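Local coordinates for protein nicotinate phosphoribosyltransferase (Vibrio cholerae, PDB 4HL7) that probably catalyses the ATP-dependent formation of nicotinate D-ribonucleotide from nicotinate and phosphoribosyl pyrophosphate, the entry of nicotinate into NAD(+) biosynthesis, at residues A[36-41]-A[379-384]; A[234-239]-A[383-388]; A[297-302]-A[336-341]; A[321-326]-A[343-348]. All blocks are in the same frame, centred on the assembly; numbering follows the deposited sequence. Where two conformers were deposited one is given.

Interaction 1 of 4, residues A[36-41]-A[379-384]; sequences DVSVRY and ECQGRP
V39 and C380 form an antiparallel non-hydrogen-bonded pair beside the hydrogen-bonded pair of R40 with E379, where R40 N donates to E379 O at 3.0 Å. Beyond C380 segment 379-384 turns back through a type I' beta turn, C380 to R383, whose positive phi values suit G382. Q381, in that turn, still gives its N to S38 O. Its chi2 (-61°) folds CD back toward V37 CA, and OE1 then accepts from S38 N at 2.8 Å and from a water that also binds D36 O and S38 OG. Glutamine probably suits this place because its amide supplies an acceptor where the backbone turns away. Strand 38-46 is the middle strand of a five-stranded antiparallel sheet and 372-380 its neighbour toward the edge strand 383-384. On the face of V39 and C380, V37 CG1, from just before the strand, packs 3.6 Å from C380 SG, both against helix 232-241. On the face of R40 and E379, R40 NH2 makes a salt bridge of 3.1 Å to E379 OE1 from above the carboxylate, the two planes 86° apart. NH1 pairs with E42, and NH2 also with E398.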
loop_
_atom_site.group_PDB
_atom_site.type_symbol
_atom_site.label_atom_id
_atom_site.label_comp_id
_atom_site.label_asym_id
_atom_site.label_seq_id
_atom_site.Cartn_x
_atom_site.Cartn_y
_atom_site.Cartn_z
ATOM N N ASP A 36 -1.983 15.933 17.131
ATOM C CA ASP A 36 -1.265 15.481 18.344
ATOM C C ASP A 36 -1.452 13.970 18.605
ATOM O O ASP A 36 -1.156 13.494 19.674
ATOM C CB ASP A 36 -1.709 16.262 19.563
ATOM C CG ASP A 36 -1.178 17.688 19.561
ATOM O OD1 ASP A 36 0.068 17.871 19.473
ATOM O OD2 ASP A 36 -1.999 18.626 19.650
ATOM N N VAL A 37 -1.977 13.239 17.635
ATOM C CA VAL A 37 -2.102 11.783 17.829
ATOM C C VAL A 37 -0.764 11.102 17.587
ATOM O O VAL A 37 -0.083 11.449 16.633
ATOM C CB VAL A 37 -3.161 11.266 16.850
ATOM C CG1 VAL A 37 -3.106 9.738 16.696
ATOM C CG2 VAL A 37 -4.554 11.742 17.343
ATOM N N SER A 38 -0.376 10.134 18.443
ATOM C CA SER A 38 0.888 9.406 18.229
ATOM C C SER A 38 0.608 7.975 17.727
ATOM O O SER A 38 -0.515 7.460 17.916
ATOM C CB SER A 38 1.648 9.333 19.521
ATOM O OG SER A 38 2.030 10.666 19.925
ATOM N N VAL A 39 1.611 7.335 17.160
ATOM C CA VAL A 39 1.431 5.965 16.641
ATOM C C VAL A 39 2.717 5.181 16.793
ATOM O O VAL A 39 3.801 5.769 17.021
ATOM C CB VAL A 39 0.994 5.923 15.123
ATOM C CG1 VAL A 39 -0.453 6.392 14.894
ATOM C CG2 VAL A 39 1.940 6.727 14.236
ATOM N N ARG A 40 2.613 3.861 16.613
ATOM C CA ARG A 40 3.790 2.996 16.506
ATOM C C ARG A 40 3.535 2.038 15.361
ATOM O O ARG A 40 2.464 1.409 15.317
ATOM C CB ARG A 40 4.055 2.204 17.772
ATOM C CG ARG A 40 5.300 1.278 17.601
ATOM C CD ARG A 40 5.791 0.715 18.932
ATOM N NE ARG A 40 4.660 0.236 19.743
ATOM C CZ ARG A 40 4.161 -0.982 19.611
ATOM N NH1 ARG A 40 4.651 -1.831 18.688
ATOM N NH2 ARG A 40 3.167 -1.343 20.354
ATOM N N TYR A 41 4.494 1.951 14.430
ATOM C CA TYR A 41 4.438 0.937 13.347
ATOM C C TYR A 41 5.480 -0.100 13.602
ATOM O O TYR A 41 6.575 0.219 14.150
ATOM C CB TYR A 41 4.823 1.528 12.004
ATOM C CG TYR A 41 3.931 2.655 11.459
ATOM C CD1 TYR A 41 2.808 2.367 10.672
ATOM C CD2 TYR A 41 4.164 4.009 11.827
ATOM C CE1 TYR A 41 2.025 3.408 10.117
ATOM C CE2 TYR A 41 3.374 5.048 11.308
ATOM C CZ TYR A 41 2.292 4.748 10.483
ATOM O OH TYR A 41 1.521 5.812 9.970
ATOM N N GLU A 379 -0.212 0.519 17.022
ATOM C CA GLU A 379 -0.690 1.233 18.190
ATOM C C GLU A 379 -0.993 2.673 17.794
ATOM O O GLU A 379 -0.304 3.251 16.969
ATOM C CB GLU A 379 0.442 1.261 19.239
ATOM C CG GLU A 379 0.082 1.790 20.593
ATOM C CD GLU A 379 1.297 1.761 21.522
ATOM O OE1 GLU A 379 1.601 0.675 22.048
ATOM O OE2 GLU A 379 1.978 2.805 21.669
ATOM N N CYS A 380 -1.986 3.258 18.441
ATOM C CA CYS A 380 -2.366 4.649 18.186
ATOM C C CYS A 380 -2.847 5.235 19.519
ATOM O O CYS A 380 -3.669 4.611 20.216
ATOM C CB CYS A 380 -3.523 4.666 17.202
ATOM S SG CYS A 380 -4.109 6.324 16.771
ATOM N N GLN A 381 -2.318 6.419 19.868
ATOM C CA GLN A 381 -2.558 7.029 21.196
ATOM C C GLN A 381 -2.294 6.057 22.307
ATOM O O GLN A 381 -2.991 6.057 23.328
ATOM C CB GLN A 381 -4.006 7.576 21.311
ATOM C CG GLN A 381 -4.292 8.775 20.458
ATOM C CD GLN A 381 -3.429 9.959 20.809
ATOM O OE1 GLN A 381 -2.224 9.942 20.572
ATOM N NE2 GLN A 381 -4.026 10.980 21.433
ATOM N N GLY A 382 -1.262 5.225 22.123
ATOM C CA GLY A 382 -0.864 4.249 23.141
ATOM C C GLY A 382 -1.824 3.082 23.318
ATOM O O GLY A 382 -1.747 2.370 24.324
ATOM N N ARG A 383 -2.756 2.936 22.387
ATOM C CA ARG A 383 -3.797 1.883 22.448
ATOM C C ARG A 383 -3.601 0.920 21.286
ATOM O O ARG A 383 -3.215 1.356 20.192
ATOM C CB ARG A 383 -5.208 2.523 22.335
ATOM C CG ARG A 383 -5.486 3.591 23.428
ATOM C CD ARG A 383 -6.319 4.780 22.918
ATOM N NE ARG A 383 -6.182 5.914 23.838
ATOM C CZ ARG A 383 -7.020 6.948 23.865
ATOM N NH1 ARG A 383 -8.052 6.982 23.045
ATOM N NH2 ARG A 383 -6.819 7.947 24.730
ATOM N N PRO A 384 -3.921 -0.367 21.488
ATOM C CA PRO A 384 -3.788 -1.296 20.353
ATOM C C PRO A 384 -4.800 -1.008 19.252
ATOM O O PRO A 384 -5.920 -0.505 19.538
ATOM C CB PRO A 384 -4.136 -2.702 20.943
ATOM C CG PRO A 384 -4.403 -2.493 22.391
ATOM C CD PRO A 384 -4.522 -0.995 22.675
HETATM O O HOH W 1 -0.264 11.582 21.654
HETATM O O HOH W 2 -2.788 13.792 22.215
HETATM O O HOH W 3 4.651 2.550 21.825
#

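Interaction 2 of 4, residues A[234-239]-A[383-388]; sequences WFMGHQ and RPVAKI
Q239 reaches from its helix to the backbone of A386, which its amide grips at both ends. CB points toward segment 383-388, CG stands anti to the carbonyl carbon (chi1 -63°), and the chain then runs extended, putting CD 3.5 Å from A386 O. At the tip the two branches divide the work: OE1 accepts from A386 N at 2.7 Å, while NE2 donates to A386 O at 2.9 Å, lying in that carbonyl's plane. Glutamine suits the place because one flat group offers both an acceptor and a donor, satisfying the N-H and C=O of the buried residue A386. One turn earlier, selenomethionine M236 lays CG 3.5 Å from A386 O, then bends at chi3 to bring CE against K387 N and CB. V385, branched at CB, packs against the helix with CG1 3.3 Å from M236 O and CG2 near M236 CB. A water bridges Q239 O and P384 O. The glutamine amide thus meets A386 much as a neighbouring strand's backbone would, joining helix 232-241 to the segment that follows strand 383-384.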
loop_
_atom_site.group_PDB
_atom_site.type_symbol
_atom_site.label_atom_id
_atom_site.label_comp_id
_atom_site.label_asym_id
_atom_site.label_seq_id
_atom_site.Cartn_x
_atom_site.Cartn_y
_atom_site.Cartn_z
ATOM N N TRP A 234 -5.760 4.144 8.229
ATOM C CA TRP A 234 -6.693 5.215 8.565
ATOM C C TRP A 234 -7.879 4.630 9.360
ATOM O O TRP A 234 -8.298 5.122 10.427
ATOM C CB TRP A 234 -7.159 5.844 7.249
ATOM C CG TRP A 234 -8.216 6.901 7.389
ATOM C CD1 TRP A 234 -9.537 6.842 6.956
ATOM C CD2 TRP A 234 -8.055 8.222 7.979
ATOM N NE1 TRP A 234 -10.188 8.050 7.194
ATOM C CE2 TRP A 234 -9.342 8.908 7.833
ATOM C CE3 TRP A 234 -6.990 8.900 8.580
ATOM C CZ2 TRP A 234 -9.535 10.207 8.266
ATOM C CZ3 TRP A 234 -7.200 10.225 9.049
ATOM C CH2 TRP A 234 -8.430 10.872 8.861
ATOM N N PHE A 235 -8.367 3.483 8.896
ATOM C CA PHE A 235 -9.521 2.838 9.614
ATOM C C PHE A 235 -9.087 2.227 10.954
ATOM O O PHE A 235 -9.826 2.270 11.979
ATOM C CB PHE A 235 -10.077 1.762 8.687
ATOM C CG PHE A 235 -10.593 2.348 7.398
ATOM C CD1 PHE A 235 -9.766 2.484 6.301
ATOM C CD2 PHE A 235 -11.858 2.878 7.332
ATOM C CE1 PHE A 235 -10.232 3.116 5.143
ATOM C CE2 PHE A 235 -12.312 3.532 6.170
ATOM C CZ PHE A 235 -11.492 3.625 5.079
HETATM N N MSE A 236 -7.877 1.655 10.959
HETATM C CA MSE A 236 -7.371 1.001 12.186
HETATM C C MSE A 236 -7.114 2.070 13.237
HETATM O O MSE A 236 -7.480 1.893 14.380
HETATM C CB MSE A 236 -6.017 0.311 11.823
HETATM C CG MSE A 236 -6.309 -0.955 11.007
HETATM SE SE MSE A 236 -4.597 -1.521 10.166
HETATM C CE MSE A 236 -3.882 -2.383 11.776
ATOM N N GLY A 237 -6.484 3.199 12.847
ATOM C CA GLY A 237 -6.217 4.271 13.843
ATOM C C GLY A 237 -7.508 4.723 14.539
ATOM O O GLY A 237 -7.516 5.044 15.720
ATOM N N HIS A 238 -8.610 4.785 13.792
ATOM C CA HIS A 238 -9.903 5.165 14.415
ATOM C C HIS A 238 -10.389 4.263 15.502
ATOM O O HIS A 238 -11.229 4.659 16.312
ATOM C CB HIS A 238 -10.985 5.442 13.348
ATOM C CG HIS A 238 -10.815 6.805 12.700
ATOM N ND1 HIS A 238 -9.911 7.025 11.725
ATOM C CD2 HIS A 238 -11.338 8.060 13.035
ATOM C CE1 HIS A 238 -9.916 8.346 11.380
ATOM N NE2 HIS A 238 -10.794 8.978 12.181
ATOM N N GLN A 239 -9.868 3.039 15.572
ATOM C CA GLN A 239 -10.184 2.122 16.712
ATOM C C GLN A 239 -9.687 2.628 18.051
ATOM O O GLN A 239 -10.126 2.179 19.116
ATOM C CB GLN A 239 -9.608 0.695 16.456
ATOM C CG GLN A 239 -10.228 0.036 15.234
ATOM C CD GLN A 239 -9.414 -1.178 14.788
ATOM O OE1 GLN A 239 -8.566 -1.642 15.529
ATOM N NE2 GLN A 239 -9.657 -1.676 13.562
ATOM N N ARG A 383 -2.756 2.936 22.387
ATOM C CA ARG A 383 -3.797 1.883 22.448
ATOM C C ARG A 383 -3.601 0.920 21.286
ATOM O O ARG A 383 -3.215 1.356 20.192
ATOM C CB ARG A 383 -5.208 2.523 22.335
ATOM C CG ARG A 383 -5.486 3.591 23.428
ATOM C CD ARG A 383 -6.319 4.780 22.918
ATOM N NE ARG A 383 -6.182 5.914 23.838
ATOM C CZ ARG A 383 -7.020 6.948 23.865
ATOM N NH1 ARG A 383 -8.052 6.982 23.045
ATOM N NH2 ARG A 383 -6.819 7.947 24.730
ATOM N N PRO A 384 -3.921 -0.367 21.488
ATOM C CA PRO A 384 -3.788 -1.296 20.353
ATOM C C PRO A 384 -4.800 -1.008 19.252
ATOM O O PRO A 384 -5.920 -0.505 19.538
ATOM C CB PRO A 384 -4.136 -2.702 20.943
ATOM C CG PRO A 384 -4.403 -2.493 22.391
ATOM C CD PRO A 384 -4.522 -0.995 22.675
ATOM N N VAL A 385 -4.479 -1.408 18.030
ATOM C CA VAL A 385 -5.443 -1.345 16.911
ATOM C C VAL A 385 -5.228 -2.635 16.103
ATOM O O VAL A 385 -4.220 -3.320 16.283
ATOM C CB VAL A 385 -5.236 -0.098 16.012
ATOM C CG1 VAL A 385 -5.426 1.197 16.822
ATOM C CG2 VAL A 385 -3.851 -0.159 15.319
ATOM N N ALA A 386 -6.195 -3.009 15.292
ATOM C CA ALA A 386 -6.104 -4.339 14.626
ATOM C C ALA A 386 -6.692 -4.347 13.245
ATOM O O ALA A 386 -7.555 -3.559 12.930
ATOM C CB ALA A 386 -6.779 -5.404 15.443
ATOM N N LYS A 387 -6.179 -5.253 12.413
ATOM C CA LYS A 387 -6.808 -5.528 11.144
ATOM C C LYS A 387 -7.237 -6.976 11.162
ATOM O O LYS A 387 -6.490 -7.856 11.591
ATOM C CB LYS A 387 -5.844 -5.331 9.977
ATOM C CG LYS A 387 -6.479 -5.598 8.633
ATOM C CD LYS A 387 -5.487 -5.274 7.550
ATOM C CE LYS A 387 -5.789 -6.075 6.324
ATOM N NZ LYS A 387 -4.547 -6.103 5.511
ATOM N N ILE A 388 -8.442 -7.248 10.672
ATOM C CA ILE A 388 -8.926 -8.622 10.725
ATOM C C ILE A 388 -8.773 -9.233 9.302
ATOM O O ILE A 388 -8.019 -10.174 9.083
ATOM C CB ILE A 388 -10.396 -8.680 11.225
ATOM C CG1 ILE A 388 -10.443 -8.282 12.691
ATOM C CG2 ILE A 388 -10.911 -10.134 11.196
ATOM C CD1 ILE A 388 -11.785 -7.842 13.201
HETATM O O HOH W 4 -7.752 1.235 20.652
#

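Interaction 3 of 4, residues A[297-302]-A[336-341]; sequences CPFRWG and CEYFAG
F299 and Y338 are set toward each other by chi1: F299 CG lies anti to its carbonyl carbon (-54°), Y338 CG anti to its backbone N (-167°). The result is a T-shaped (edge-to-face) pair, with ring planes at 81° and centroids 5.0 Å apart. The edge of F299 does the touching, CD2 coming 3.6 Å from Y338 CG over the face of the tyrosine, offset toward its rim, while CE2 rests near Y338 CB. Tyrosine suits the more exposed side, since it offers this face to F299 while its hydroxyl hydrogen-bonds to D303. F339, the next residue, turns its ring toward the backbone of helix 298-311. Its CZ lies 3.5 Å from G302 CA and 3.7 Å from P298 O, which approaches the ring edge near its plane, as does F299 O. G302 suits this spot because a CB there would clash with F339 CZ. Y338 CD2 lies above the centre of the F339 ring, 3.5 Å from its plane. At the start of helix 298-311, C297 is the N-cap: its SG accepts from R300 N at 3.5 Å. The contact joins the first turn of one helix to the last turn of helix 329-339, packing of neighbouring helices on the outside of the parallel sheet in the barrel-like alpha/beta domain of the NAPRTase family.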
loop_
_atom_site.group_PDB
_atom_site.type_symbol
_atom_site.label_atom_id
_atom_site.label_comp_id
_atom_site.label_asym_id
_atom_site.label_seq_id
_atom_site.Cartn_x
_atom_site.Cartn_y
_atom_site.Cartn_z
ATOM N N CYS A 297 -11.852 -13.947 -1.938
ATOM C CA CYS A 297 -12.153 -14.191 -3.351
ATOM C C CYS A 297 -12.638 -12.889 -4.001
ATOM O O CYS A 297 -13.586 -12.257 -3.499
ATOM C CB CYS A 297 -13.266 -15.222 -3.456
ATOM S SG CYS A 297 -13.904 -15.446 -5.154
ATOM N N PRO A 298 -11.982 -12.460 -5.102
ATOM C CA PRO A 298 -12.403 -11.187 -5.730
ATOM C C PRO A 298 -13.759 -11.282 -6.438
ATOM O O PRO A 298 -14.442 -10.272 -6.625
ATOM C CB PRO A 298 -11.281 -10.939 -6.763
ATOM C CG PRO A 298 -10.800 -12.316 -7.122
ATOM C CD PRO A 298 -10.850 -13.077 -5.815
ATOM N N PHE A 299 -14.092 -12.467 -6.924
ATOM C CA PHE A 299 -15.389 -12.652 -7.615
ATOM C C PHE A 299 -16.593 -12.469 -6.669
ATOM O O PHE A 299 -17.517 -11.685 -6.947
ATOM C CB PHE A 299 -15.396 -14.032 -8.332
ATOM C CG PHE A 299 -14.217 -14.203 -9.262
ATOM C CD1 PHE A 299 -13.043 -14.837 -8.810
ATOM C CD2 PHE A 299 -14.247 -13.678 -10.559
ATOM C CE1 PHE A 299 -11.899 -14.864 -9.647
ATOM C CE2 PHE A 299 -13.119 -13.764 -11.405
ATOM C CZ PHE A 299 -11.956 -14.370 -10.920
ATOM N N ARG A 300 -16.574 -13.208 -5.572
ATOM C CA ARG A 300 -17.574 -13.078 -4.504
ATOM C C ARG A 300 -17.632 -11.638 -3.945
ATOM O O ARG A 300 -18.695 -11.129 -3.643
ATOM C CB ARG A 300 -17.239 -14.012 -3.361
ATOM C CG ARG A 300 -18.389 -14.092 -2.327
ATOM N N TRP A 301 -16.466 -11.041 -3.738
ATOM C CA TRP A 301 -16.367 -9.651 -3.229
ATOM C C TRP A 301 -17.064 -8.697 -4.177
ATOM O O TRP A 301 -17.907 -7.865 -3.760
ATOM C CB TRP A 301 -14.892 -9.259 -3.112
ATOM C CG TRP A 301 -14.663 -7.801 -2.703
ATOM C CD1 TRP A 301 -14.621 -7.240 -1.386
ATOM C CD2 TRP A 301 -14.423 -6.732 -3.599
ATOM N NE1 TRP A 301 -14.399 -5.865 -1.480
ATOM C CE2 TRP A 301 -14.230 -5.521 -2.794
ATOM C CE3 TRP A 301 -14.299 -6.649 -4.994
ATOM C CZ2 TRP A 301 -13.985 -4.303 -3.372
ATOM C CZ3 TRP A 301 -14.048 -5.412 -5.571
ATOM C CH2 TRP A 301 -13.916 -4.249 -4.769
ATOM N N GLY A 302 -16.693 -8.770 -5.448
ATOM C CA GLY A 302 -17.194 -7.772 -6.411
ATOM C C GLY A 302 -18.692 -7.993 -6.564
ATOM O O GLY A 302 -19.463 -7.023 -6.686
ATOM N N CYS A 336 -11.406 -9.061 -15.700
ATOM C CA CYS A 336 -11.978 -8.212 -16.788
ATOM C C CYS A 336 -13.234 -8.848 -17.390
ATOM O O CYS A 336 -14.245 -8.180 -17.561
ATOM C CB CYS A 336 -10.988 -8.010 -17.913
ATOM S SG CYS A 336 -9.614 -6.895 -17.522
ATOM N N GLU A 337 -13.141 -10.149 -17.711
ATOM C CA GLU A 337 -14.274 -10.844 -18.341
ATOM C C GLU A 337 -15.459 -10.945 -17.392
ATOM O O GLU A 337 -16.631 -10.848 -17.824
ATOM C CB GLU A 337 -13.820 -12.221 -18.822
ATOM C CG GLU A 337 -12.911 -12.041 -20.043
ATOM C CD GLU A 337 -12.219 -13.298 -20.535
ATOM O OE1 GLU A 337 -12.059 -13.386 -21.759
ATOM O OE2 GLU A 337 -11.818 -14.189 -19.716
ATOM N N TYR A 338 -15.182 -11.228 -16.126
ATOM C CA TYR A 338 -16.227 -11.471 -15.170
ATOM C C TYR A 338 -17.010 -10.176 -14.869
ATOM O O TYR A 338 -18.191 -10.238 -14.571
ATOM C CB TYR A 338 -15.658 -11.979 -13.852
ATOM C CG TYR A 338 -16.685 -12.557 -12.888
ATOM C CD1 TYR A 338 -17.135 -13.883 -13.028
ATOM C CD2 TYR A 338 -17.178 -11.810 -11.815
ATOM C CE1 TYR A 338 -18.071 -14.428 -12.134
ATOM C CE2 TYR A 338 -18.104 -12.326 -10.931
ATOM C CZ TYR A 338 -18.543 -13.640 -11.067
ATOM O OH TYR A 338 -19.431 -14.130 -10.139
ATOM N N PHE A 339 -16.313 -9.038 -14.887
ATOM C CA PHE A 339 -16.941 -7.744 -14.473
ATOM C C PHE A 339 -17.294 -6.807 -15.634
ATOM O O PHE A 339 -17.857 -5.734 -15.419
ATOM C CB PHE A 339 -16.128 -7.052 -13.334
ATOM C CG PHE A 339 -16.237 -7.766 -12.032
ATOM C CD1 PHE A 339 -15.135 -8.456 -11.492
ATOM C CD2 PHE A 339 -17.431 -7.792 -11.349
ATOM C CE1 PHE A 339 -15.242 -9.165 -10.296
ATOM C CE2 PHE A 339 -17.572 -8.465 -10.119
ATOM C CZ PHE A 339 -16.467 -9.163 -9.570
ATOM N N ALA A 340 -17.028 -7.263 -16.862
ATOM C CA ALA A 340 -17.291 -6.465 -18.066
ATOM C C ALA A 340 -18.759 -6.047 -18.084
ATOM O O ALA A 340 -19.653 -6.861 -17.808
ATOM C CB ALA A 340 -16.923 -7.255 -19.341
ATOM N N GLY A 341 -18.986 -4.757 -18.304
ATOM C CA GLY A 341 -20.347 -4.201 -18.381
ATOM C C GLY A 341 -21.052 -3.961 -17.054
ATOM O O GLY A 341 -22.134 -3.404 -17.028
#

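Interaction 4 of 4, residues A[321-326]-A[343-348]; sequences FIFSDG and VKISFG
V343 and F321 cross at about a right angle, the methyl CG2 sitting over the centre of the phenyl ring in a CH-pi contact, 3.6 Å from the centroid and 3° off the normal. V343 CG2 stands anti to its backbone N while CG1 lies between N and the carbonyl carbon (chi1 62°), and CG1 touches the ring at F321 CD2, also at 3.6 Å. A beta-branched residue suits this place because its two methyls reach different parts of one ring. Further along the same face, F323 and F347 lie side by side and point the same way. Their planes are 21° apart but slid so far that they barely overlap, and contact is made by F323 CD2 with F347 CE2 at 3.7 Å. I345 CG2 meets the edge of the F323 ring, 4.0 Å from CE2. On the other face I322 packs with CG2 near G348 N. S346 points to this side too, its hydroxyl bonded to S180 and T182. The strands run parallel, in register from F321–I345 to F323–F347, and belong to a beta-alpha-beta crossover through helix 329-339. Four backbone bonds, of which G348 N to F323 O is 2.7 Å, satisfy the N-H and C=O groups they use between the two strands, neighbouring strands taking up others, while dispersion and CH-pi contacts supply the attraction between the apolar side chains.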
loop_
_atom_site.group_PDB
_atom_site.type_symbol
_atom_site.label_atom_id
_atom_site.label_comp_id
_atom_site.label_asym_id
_atom_site.label_seq_id
_atom_site.Cartn_x
_atom_site.Cartn_y
_atom_site.Cartn_z
ATOM N N PHE A 321 -13.973 -0.376 -8.975
ATOM C CA PHE A 321 -13.343 -1.397 -8.108
ATOM C C PHE A 321 -11.866 -1.427 -8.429
ATOM O O PHE A 321 -11.516 -1.578 -9.582
ATOM C CB PHE A 321 -13.825 -2.788 -8.504
ATOM C CG PHE A 321 -15.231 -3.105 -8.065
ATOM C CD1 PHE A 321 -15.898 -2.282 -7.135
ATOM C CD2 PHE A 321 -15.867 -4.289 -8.538
ATOM C CE1 PHE A 321 -17.175 -2.612 -6.690
ATOM C CE2 PHE A 321 -17.181 -4.587 -8.085
ATOM C CZ PHE A 321 -17.798 -3.756 -7.193
ATOM N N ILE A 322 -11.009 -1.253 -7.429
ATOM C CA ILE A 322 -9.549 -1.481 -7.628
ATOM C C ILE A 322 -9.266 -2.833 -6.987
ATOM O O ILE A 322 -9.505 -3.015 -5.776
ATOM C CB ILE A 322 -8.683 -0.411 -6.909
ATOM C CG1 ILE A 322 -9.088 0.977 -7.430
ATOM C CG2 ILE A 322 -7.183 -0.718 -7.137
ATOM C CD1 ILE A 322 -7.980 2.022 -7.460
ATOM N N PHE A 323 -8.806 -3.782 -7.794
ATOM C CA PHE A 323 -8.364 -5.102 -7.302
ATOM C C PHE A 323 -6.846 -5.010 -7.047
ATOM O O PHE A 323 -6.126 -4.530 -7.903
ATOM C CB PHE A 323 -8.647 -6.148 -8.388
ATOM C CG PHE A 323 -10.089 -6.366 -8.611
ATOM C CD1 PHE A 323 -10.810 -7.192 -7.758
ATOM C CD2 PHE A 323 -10.744 -5.709 -9.658
ATOM C CE1 PHE A 323 -12.194 -7.397 -7.961
ATOM C CE2 PHE A 323 -12.140 -5.920 -9.862
ATOM C CZ PHE A 323 -12.834 -6.748 -8.991
ATOM N N SER A 324 -6.391 -5.415 -5.872
ATOM C CA SER A 324 -4.969 -5.244 -5.499
ATOM C C SER A 324 -4.351 -6.448 -4.771
ATOM O O SER A 324 -3.240 -6.316 -4.224
ATOM C CB SER A 324 -4.808 -3.995 -4.618
ATOM O OG SER A 324 -5.450 -4.173 -3.330
ATOM N N ASP A 325 -5.017 -7.603 -4.805
ATOM C CA ASP A 325 -4.553 -8.755 -4.007
ATOM C C ASP A 325 -3.583 -9.662 -4.748
ATOM O O ASP A 325 -3.958 -10.745 -5.225
ATOM C CB ASP A 325 -5.724 -9.599 -3.459
ATOM C CG ASP A 325 -5.265 -10.629 -2.427
ATOM O OD1 ASP A 325 -4.143 -10.514 -1.907
ATOM O OD2 ASP A 325 -6.011 -11.571 -2.167
ATOM N N GLY A 326 -2.320 -9.250 -4.817
ATOM C CA GLY A 326 -1.255 -10.064 -5.368
ATOM C C GLY A 326 -1.518 -10.512 -6.802
ATOM O O GLY A 326 -1.329 -11.671 -7.143
ATOM N N VAL A 343 -19.379 -2.797 -13.891
ATOM C CA VAL A 343 -18.747 -1.921 -12.896
ATOM C C VAL A 343 -17.463 -1.458 -13.520
ATOM O O VAL A 343 -16.976 -2.112 -14.443
ATOM C CB VAL A 343 -18.488 -2.675 -11.553
ATOM C CG1 VAL A 343 -17.510 -3.886 -11.727
ATOM C CG2 VAL A 343 -18.008 -1.693 -10.465
ATOM N N LYS A 344 -16.930 -0.296 -13.116
ATOM C CA LYS A 344 -15.638 0.119 -13.673
ATOM C C LYS A 344 -14.562 -0.577 -12.861
ATOM O O LYS A 344 -14.759 -0.805 -11.690
ATOM C CB LYS A 344 -15.450 1.626 -13.536
ATOM C CG LYS A 344 -16.344 2.460 -14.431
ATOM C CD LYS A 344 -16.086 3.977 -14.250
ATOM C CE LYS A 344 -16.300 4.389 -12.780
ATOM N NZ LYS A 344 -16.244 5.891 -12.562
ATOM N N ILE A 345 -13.436 -0.931 -13.509
ATOM C CA ILE A 345 -12.400 -1.613 -12.795
ATOM C C ILE A 345 -10.992 -1.116 -13.149
ATOM O O ILE A 345 -10.728 -0.572 -14.243
ATOM C CB ILE A 345 -12.451 -3.146 -13.048
ATOM C CG1 ILE A 345 -12.016 -3.457 -14.503
ATOM C CG2 ILE A 345 -13.806 -3.685 -12.703
ATOM C CD1 ILE A 345 -12.151 -4.956 -14.861
ATOM N N SER A 346 -10.077 -1.347 -12.213
ATOM C CA SER A 346 -8.671 -1.202 -12.497
ATOM C C SER A 346 -7.902 -2.173 -11.589
ATOM O O SER A 346 -8.405 -2.589 -10.522
ATOM C CB SER A 346 -8.195 0.240 -12.241
ATOM O OG SER A 346 -6.886 0.413 -12.816
ATOM N N PHE A 347 -6.686 -2.549 -12.025
ATOM C CA PHE A 347 -5.857 -3.514 -11.258
ATOM C C PHE A 347 -4.644 -2.833 -10.664
ATOM O O PHE A 347 -3.843 -2.323 -11.396
ATOM C CB PHE A 347 -5.433 -4.630 -12.226
ATOM C CG PHE A 347 -6.654 -5.332 -12.794
ATOM C CD1 PHE A 347 -7.179 -4.964 -14.052
ATOM C CD2 PHE A 347 -7.361 -6.234 -12.005
ATOM C CE1 PHE A 347 -8.387 -5.555 -14.512
ATOM C CE2 PHE A 347 -8.559 -6.815 -12.485
ATOM C CZ PHE A 347 -9.052 -6.451 -13.722
ATOM N N GLY A 348 -4.573 -2.788 -9.331
ATOM C CA GLY A 348 -3.448 -2.181 -8.656
ATOM C C GLY A 348 -2.401 -3.248 -8.455
ATOM O O GLY A 348 -2.553 -4.102 -7.576
#

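How the interactions relate
From the N terminus, strand 38-46 meets 379-384 more than three hundred residues later, so interaction 1 closes the longest loop. Interaction 2 begins at helix 232-241 and ends on the same late stretch, sharing R383 and P384 with interaction 1; the two touch where C380 meets G237 and V385. Interactions 3 and 4 are nested inside both loops. They cross each other, because their segments alternate along the chain, and they touch through W301 against F321 and F323 and C336 against F347. Thus interaction 1 pairs two strands of the antiparallel sheet and interaction 2 ties helix 232-241 to the segment leaving it, while 3 and 4 join two helices and two strands of the parallel sheet.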